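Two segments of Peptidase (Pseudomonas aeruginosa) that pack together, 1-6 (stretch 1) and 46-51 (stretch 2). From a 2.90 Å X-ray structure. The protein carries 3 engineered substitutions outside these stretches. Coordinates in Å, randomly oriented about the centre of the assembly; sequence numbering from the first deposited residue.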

# COMPACT_ATOMS: atom_id res chain seq x y z
N THR A 1 -83.92 -29.26 43.37
CA THR A 1 -85.09 -30.17 43.17
C THR A 1 -84.83 -31.54 43.84
O THR A 1 -83.99 -32.29 43.38
CB THR A 1 -85.39 -30.39 41.68
OG1 THR A 1 -85.70 -29.13 41.10
CG2 THR A 1 -86.59 -31.27 41.50
N TYR A 2 -85.54 -31.81 44.93
CA TYR A 2 -85.47 -33.08 45.59
C TYR A 2 -86.80 -33.31 46.24
O TYR A 2 -87.29 -32.44 46.95
CB TYR A 2 -84.35 -33.08 46.63
CG TYR A 2 -84.41 -34.26 47.59
CD1 TYR A 2 -84.69 -35.52 47.13
CD2 TYR A 2 -84.16 -34.10 48.94
CE1 TYR A 2 -84.72 -36.61 47.98
CE2 TYR A 2 -84.22 -35.17 49.81
CZ TYR A 2 -84.49 -36.44 49.32
OH TYR A 2 -84.56 -37.54 50.15
N CYS A 3 -87.42 -34.44 45.93
CA CYS A 3 -88.75 -34.73 46.51
C CYS A 3 -88.74 -36.12 47.07
O CYS A 3 -88.05 -36.98 46.54
CB CYS A 3 -89.88 -34.61 45.47
SG CYS A 3 -89.97 -33.01 44.60
N VAL A 4 -89.48 -36.32 48.16
CA VAL A 4 -89.63 -37.63 48.79
C VAL A 4 -91.08 -37.83 49.10
O VAL A 4 -91.76 -36.90 49.50
CB VAL A 4 -88.96 -37.74 50.17
CG1 VAL A 4 -88.55 -39.17 50.39
CG2 VAL A 4 -87.73 -36.89 50.26
N ALA A 5 -91.52 -39.07 48.97
CA ALA A 5 -92.86 -39.46 49.41
C ALA A 5 -92.79 -40.84 50.03
O ALA A 5 -91.99 -41.67 49.60
CB ALA A 5 -93.80 -39.48 48.25
N MSE A 6 -93.59 -41.04 51.07
CA MSE A 6 -93.58 -42.27 51.79
C MSE A 6 -94.97 -42.75 51.94
O MSE A 6 -95.86 -41.98 52.25
CB MSE A 6 -93.03 -42.03 53.18
CG MSE A 6 -91.57 -41.62 53.06
SE MSE A 6 -91.14 -40.34 54.47
CE MSE A 6 -89.35 -39.82 53.91
N VAL A 46 -99.67 -34.33 44.09
CA VAL A 46 -98.72 -34.48 43.00
C VAL A 46 -97.45 -33.71 43.28
O VAL A 46 -97.50 -32.51 43.60
CB VAL A 46 -99.33 -33.96 41.70
CG1 VAL A 46 -98.32 -34.04 40.57
CG2 VAL A 46 -100.56 -34.75 41.34
N GLN A 47 -96.31 -34.38 43.16
CA GLN A 47 -95.02 -33.71 43.26
C GLN A 47 -94.33 -33.74 41.93
O GLN A 47 -94.54 -34.64 41.13
CB GLN A 47 -94.12 -34.38 44.29
CG GLN A 47 -94.56 -34.14 45.73
CD GLN A 47 -93.98 -35.15 46.69
OE1 GLN A 47 -94.22 -36.35 46.56
NE2 GLN A 47 -93.14 -34.69 47.62
N THR A 48 -93.49 -32.75 41.70
CA THR A 48 -92.87 -32.54 40.38
C THR A 48 -91.37 -32.45 40.47
O THR A 48 -90.84 -31.94 41.45
CB THR A 48 -93.37 -31.24 39.73
OG1 THR A 48 -93.01 -30.13 40.56
CG2 THR A 48 -94.88 -31.26 39.59
N ALA A 49 -90.71 -32.91 39.43
CA ALA A 49 -89.28 -32.72 39.28
C ALA A 49 -88.95 -32.70 37.81
O ALA A 49 -89.68 -33.27 37.02
CB ALA A 49 -88.57 -33.85 39.96
N GLY A 50 -87.87 -32.03 37.43
CA GLY A 50 -87.48 -31.96 36.03
C GLY A 50 -87.81 -30.62 35.43
O GLY A 50 -87.83 -29.63 36.10
N ASN A 51 -88.10 -30.62 34.14
CA ASN A 51 -88.30 -29.37 33.43
C ASN A 51 -89.49 -28.59 33.98
O ASN A 51 -90.61 -29.08 34.01
CB ASN A 51 -88.48 -29.63 31.92
CG ASN A 51 -88.64 -28.36 31.12
OD1 ASN A 51 -89.50 -27.54 31.41
ND2 ASN A 51 -87.80 -28.17 30.16

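What joins two strands whose axes come no closer than 7.5 Å? The strands run roughly antiparallel, at 147°, too far apart for backbone pairing, so side chains span the gap. One hydrogen bond crosses it: Gln47 NE2 donates to Val4 O at 3.2 Å, with a nearly straight N-H...O angle of 174°.

How does Gln47 reach that carbonyl? Its CA-to-CB bond points toward stretch 1, and chi1 m (-72°) with chi2 t (161°) carries the chain out in extended form. Chi3, at -60°, sets the plane of the amide, placing Gln47 NE2 at Val4 O while Gln47 OE1 lies 3.6 Å from Ala5 CB. Gln47 NE2 also passes 3.9 Å from Cys3 CB.

Where does the side chain of Cys3 go? Chi1 is m (-55°), and Cys3 SG comes to 3.4 Å from Thr48 O, a close packing contact. Thr48 itself turns its CA-to-CB bond away, so it meets Cys3 through its backbone.

What happens at Thr1? With chi1 m (-61°), Thr1 CG2 packs 3.6 Å from Ala49 CB, methyl against methyl, while OG1 finds a hydrogen bond elsewhere in the structure. Beyond Ala49, Gly50 adopts phi/psi 104/-149, where a CB would jam against the preceding carbonyl oxygen.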